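Local coordinates for 6b protein (PDB 3AQ2), which probably acts as a toxin-like effector with an ADP-ribosylation fold that disturbs plant cell proliferation, apparently by interfering with the host microRNA machinery, at residues A[88-102]-A[151-165]. Numbering follows the deposited sequence.
Sequences SPAFGTVATAMPPWL and IRGQGYGWYARQGNY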
# COMPACT_ATOMS: atom_id res chain seq x y z
N SER A 88 9.69 -0.42 -7.08
CA SER A 88 11.10 -0.10 -6.99
C SER A 88 11.86 -1.40 -7.29
O SER A 88 11.28 -2.49 -7.16
CB SER A 88 11.41 0.41 -5.58
OG SER A 88 12.47 1.35 -5.59
N PRO A 89 13.13 -1.31 -7.72
CA PRO A 89 13.88 -2.56 -7.99
C PRO A 89 14.15 -3.39 -6.72
O PRO A 89 13.83 -2.96 -5.61
CB PRO A 89 15.18 -2.06 -8.63
CG PRO A 89 15.35 -0.68 -8.16
CD PRO A 89 13.94 -0.12 -8.02
N ALA A 90 14.72 -4.59 -6.90
CA ALA A 90 14.95 -5.51 -5.78
C ALA A 90 13.65 -5.81 -5.00
O ALA A 90 13.65 -5.93 -3.76
CB ALA A 90 16.05 -4.98 -4.85
N PHE A 91 12.55 -5.91 -5.76
CA PHE A 91 11.23 -6.30 -5.25
C PHE A 91 10.70 -5.41 -4.13
O PHE A 91 10.00 -5.87 -3.23
CB PHE A 91 11.22 -7.78 -4.83
CG PHE A 91 11.82 -8.70 -5.85
CD1 PHE A 91 13.08 -9.25 -5.65
CD2 PHE A 91 11.14 -8.98 -7.03
CE1 PHE A 91 13.64 -10.10 -6.60
CE2 PHE A 91 11.69 -9.83 -7.99
CZ PHE A 91 12.95 -10.39 -7.77
N GLY A 92 11.02 -4.12 -4.21
CA GLY A 92 10.62 -3.18 -3.18
C GLY A 92 9.23 -2.64 -3.41
O GLY A 92 8.86 -2.34 -4.55
N THR A 93 8.47 -2.50 -2.33
CA THR A 93 7.21 -1.76 -2.38
C THR A 93 7.27 -0.61 -1.39
O THR A 93 7.39 -0.82 -0.17
CB THR A 93 6.00 -2.65 -2.06
OG1 THR A 93 5.97 -3.77 -2.95
CG2 THR A 93 4.69 -1.83 -2.20
N VAL A 94 7.17 0.61 -1.92
CA VAL A 94 7.21 1.82 -1.13
C VAL A 94 5.79 2.33 -0.91
O VAL A 94 5.01 2.52 -1.87
CB VAL A 94 8.09 2.91 -1.80
CG1 VAL A 94 8.01 4.23 -1.05
CG2 VAL A 94 9.54 2.45 -1.92
N ALA A 95 5.44 2.54 0.36
CA ALA A 95 4.15 3.08 0.75
C ALA A 95 4.35 4.37 1.54
O ALA A 95 5.41 4.58 2.11
CB ALA A 95 3.36 2.06 1.57
N THR A 96 3.35 5.23 1.55
CA THR A 96 3.45 6.47 2.32
C THR A 96 2.19 6.75 3.12
O THR A 96 1.10 6.35 2.73
CB THR A 96 3.78 7.69 1.41
OG1 THR A 96 3.93 8.87 2.22
CG2 THR A 96 2.70 7.92 0.32
N ALA A 97 2.37 7.45 4.24
CA ALA A 97 1.26 7.97 5.02
C ALA A 97 0.58 9.17 4.33
O ALA A 97 -0.53 9.54 4.72
CB ALA A 97 1.72 8.34 6.44
N MET A 98 1.23 9.77 3.34
CA MET A 98 0.63 10.92 2.62
C MET A 98 -0.62 10.43 1.92
O MET A 98 -0.52 9.56 1.06
CB MET A 98 1.57 11.48 1.56
CG MET A 98 2.79 12.17 2.10
SD MET A 98 3.57 12.99 0.70
CE MET A 98 4.78 14.00 1.55
N PRO A 99 -1.80 10.95 2.31
CA PRO A 99 -3.04 10.45 1.72
C PRO A 99 -3.26 10.99 0.30
O PRO A 99 -2.60 11.95 -0.11
CB PRO A 99 -4.12 10.97 2.67
CG PRO A 99 -3.56 12.25 3.18
CD PRO A 99 -2.07 12.00 3.30
N PRO A 100 -4.17 10.36 -0.46
CA PRO A 100 -4.34 10.73 -1.87
C PRO A 100 -4.75 12.18 -2.16
O PRO A 100 -4.60 12.64 -3.29
CB PRO A 100 -5.43 9.75 -2.36
CG PRO A 100 -5.43 8.64 -1.38
CD PRO A 100 -5.02 9.22 -0.07
N TRP A 101 -5.25 12.90 -1.14
CA TRP A 101 -5.66 14.30 -1.31
C TRP A 101 -4.62 15.30 -0.81
O TRP A 101 -4.88 16.51 -0.85
CB TRP A 101 -6.98 14.56 -0.57
CG TRP A 101 -6.93 14.16 0.89
CD1 TRP A 101 -6.49 14.93 1.95
CD2 TRP A 101 -7.31 12.90 1.44
NE1 TRP A 101 -6.57 14.20 3.12
CE2 TRP A 101 -7.08 12.96 2.83
CE3 TRP A 101 -7.84 11.73 0.89
CZ2 TRP A 101 -7.35 11.88 3.68
CZ3 TRP A 101 -8.10 10.64 1.74
CH2 TRP A 101 -7.87 10.74 3.12
N LEU A 102 -3.47 14.84 -0.34
CA LEU A 102 -2.50 15.77 0.26
C LEU A 102 -1.87 16.69 -0.77
O LEU A 102 -1.74 17.91 -0.55
CB LEU A 102 -1.40 15.01 1.02
CG LEU A 102 -0.47 15.92 1.84
CD1 LEU A 102 -1.16 16.44 3.11
CD2 LEU A 102 0.82 15.18 2.20
N ILE A 151 4.72 18.43 5.40
CA ILE A 151 3.89 19.27 4.54
C ILE A 151 2.87 19.98 5.41
O ILE A 151 2.21 19.35 6.23
CB ILE A 151 3.17 18.40 3.46
CG1 ILE A 151 4.17 17.82 2.44
CG2 ILE A 151 2.06 19.19 2.75
CD1 ILE A 151 4.73 18.84 1.45
N ARG A 152 2.74 21.30 5.23
CA ARG A 152 1.82 22.13 6.02
C ARG A 152 1.99 21.83 7.51
O ARG A 152 1.01 21.72 8.26
CB ARG A 152 0.36 21.98 5.56
CG ARG A 152 0.10 22.39 4.10
CD ARG A 152 -1.39 22.36 3.70
NE ARG A 152 -1.92 21.02 3.45
CZ ARG A 152 -1.79 20.33 2.31
NH1 ARG A 152 -1.15 20.84 1.26
NH2 ARG A 152 -2.33 19.12 2.21
N GLY A 153 3.25 21.67 7.92
CA GLY A 153 3.62 21.52 9.33
C GLY A 153 3.40 20.15 9.94
O GLY A 153 3.60 19.97 11.14
N GLN A 154 3.02 19.18 9.10
CA GLN A 154 2.70 17.83 9.55
C GLN A 154 3.65 16.81 8.95
O GLN A 154 3.99 16.89 7.77
CB GLN A 154 1.26 17.46 9.15
CG GLN A 154 0.20 18.42 9.66
CD GLN A 154 -0.19 18.18 11.10
OE1 GLN A 154 0.37 17.32 11.79
NE2 GLN A 154 -1.18 18.93 11.57
N GLY A 155 4.04 15.82 9.76
CA GLY A 155 4.96 14.79 9.30
C GLY A 155 4.24 13.61 8.69
O GLY A 155 3.20 13.17 9.20
N TYR A 156 4.80 13.10 7.59
CA TYR A 156 4.27 11.92 6.89
C TYR A 156 5.37 10.90 6.65
O TYR A 156 6.38 11.21 6.02
CB TYR A 156 3.64 12.32 5.55
CG TYR A 156 2.46 13.24 5.75
CD1 TYR A 156 2.63 14.62 5.74
CD2 TYR A 156 1.19 12.73 6.02
CE1 TYR A 156 1.56 15.48 5.96
CE2 TYR A 156 0.11 13.58 6.25
CZ TYR A 156 0.31 14.94 6.21
OH TYR A 156 -0.76 15.79 6.45
N GLY A 157 5.18 9.69 7.16
CA GLY A 157 6.17 8.64 6.98
C GLY A 157 6.17 8.06 5.58
O GLY A 157 5.13 8.05 4.90
N TRP A 158 7.35 7.62 5.14
CA TRP A 158 7.55 6.79 3.96
C TRP A 158 8.13 5.46 4.41
O TRP A 158 8.98 5.42 5.32
CB TRP A 158 8.53 7.48 2.99
CG TRP A 158 7.85 8.59 2.27
CD1 TRP A 158 7.59 9.85 2.75
CD2 TRP A 158 7.27 8.52 0.97
NE1 TRP A 158 6.89 10.58 1.81
CE2 TRP A 158 6.70 9.79 0.70
CE3 TRP A 158 7.19 7.52 -0.01
CZ2 TRP A 158 6.04 10.08 -0.51
CZ3 TRP A 158 6.55 7.81 -1.22
CH2 TRP A 158 5.98 9.08 -1.45
N TYR A 159 7.66 4.38 3.78
CA TYR A 159 7.97 3.02 4.23
C TYR A 159 8.34 2.17 3.04
O TYR A 159 7.84 2.39 1.94
CB TYR A 159 6.77 2.38 4.93
CG TYR A 159 6.26 3.18 6.11
CD1 TYR A 159 5.40 4.25 5.93
CD2 TYR A 159 6.65 2.84 7.41
CE1 TYR A 159 4.93 5.00 7.01
CE2 TYR A 159 6.18 3.59 8.51
CZ TYR A 159 5.33 4.65 8.29
OH TYR A 159 4.87 5.38 9.37
N ALA A 160 9.20 1.18 3.26
CA ALA A 160 9.53 0.26 2.18
C ALA A 160 9.55 -1.17 2.68
O ALA A 160 10.11 -1.44 3.75
CB ALA A 160 10.87 0.62 1.59
N ARG A 161 8.92 -2.05 1.90
CA ARG A 161 9.04 -3.50 2.05
C ARG A 161 10.10 -3.97 1.07
O ARG A 161 9.95 -3.78 -0.16
CB ARG A 161 7.71 -4.18 1.74
CG ARG A 161 7.71 -5.69 1.93
CD ARG A 161 6.37 -6.26 1.44
NE ARG A 161 6.28 -7.70 1.67
CZ ARG A 161 6.86 -8.62 0.89
NH1 ARG A 161 7.59 -8.24 -0.16
NH2 ARG A 161 6.72 -9.92 1.16
N GLN A 162 11.17 -4.56 1.59
CA GLN A 162 12.29 -5.02 0.75
C GLN A 162 12.89 -3.87 -0.09
O GLN A 162 12.89 -2.72 0.35
CB GLN A 162 11.88 -6.25 -0.07
CG GLN A 162 11.51 -7.44 0.81
CD GLN A 162 12.71 -7.98 1.61
OE1 GLN A 162 12.81 -7.79 2.83
NE2 GLN A 162 13.62 -8.64 0.92
N GLY A 163 13.43 -4.16 -1.28
CA GLY A 163 14.00 -3.11 -2.13
C GLY A 163 15.36 -2.55 -1.72
O GLY A 163 15.79 -1.53 -2.27
N ASN A 164 16.03 -3.17 -0.75
CA ASN A 164 17.39 -2.73 -0.36
C ASN A 164 17.47 -1.29 0.21
O ASN A 164 18.54 -0.65 0.20
CB ASN A 164 18.38 -2.86 -1.53
CG ASN A 164 18.64 -4.31 -1.95
OD1 ASN A 164 18.60 -5.24 -1.13
ND2 ASN A 164 18.95 -4.49 -3.23
N TYR A 165 16.35 -0.78 0.70
CA TYR A 165 16.30 0.47 1.44
C TYR A 165 16.93 0.31 2.81
O TYR A 165 17.04 -0.80 3.33
CB TYR A 165 14.84 0.89 1.62
CG TYR A 165 14.23 1.43 0.35
CD1 TYR A 165 13.64 0.58 -0.58
CD2 TYR A 165 14.26 2.80 0.08
CE1 TYR A 165 13.09 1.07 -1.76
CE2 TYR A 165 13.71 3.31 -1.09
CZ TYR A 165 13.13 2.44 -2.00
OH TYR A 165 12.60 2.95 -3.16
O HOH W 1 14.65 -0.54 -4.52
O HOH W 2 15.05 -7.78 -1.89
O HOH W 3 7.64 -5.73 -1.64
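The indole of Trp158 carries Thr96 on one face, while Val94 CG1 meets its edge near the ring plane. The Thr96 and Trp158 side chains run alongside each other, and Thr96 CB sits 3.5 Å from the centroid of the six-membered ring, a CH-pi contact only 6° off the normal. Thr96 and Trp158 form a non-hydrogen-bonded pair between the antiparallel strands 93-96 and 154-161 of the three-stranded sheet in this ADP-ribosylation fold; 154-161 is the central strand. Met98 SD adds an oblique Met-aromatic contact, 4.0 Å from Trp158 CZ2, and Trp158 also packs against helix 105-115. Further along, the Tyr156 ring takes Leu102 CD2 over one face, 4.0 Å from its centroid, and has Ile151 O at its edge. The guanidinium of Arg152 holds Leu102 O in its own plane: the NH2 bond of 3.1 Å uses a carbonyl lone pair, with a weak second bond from NH1. Thr93–Arg161 and Ala95–Tyr159 are hydrogen-bonded pairs. At the far end Val94 CG2 lies 3.6 Å from Tyr165 CZ, and Tyr165 OH is hydrogen-bonded to Ser115 O. The extended Arg161 chain reaches a salt bridge with Glu57. At the end of strand 93-96, Thr96 OG1, turned opposite the backbone N (chi1 -178°) and so set over the indole, accepts from Met98 N, which makes an ST turn, and donates to Gly157 O at 3.0 Å; Gly157 O takes a second bond from Ala97 N, 2.9 Å long and nearly straight at 172°.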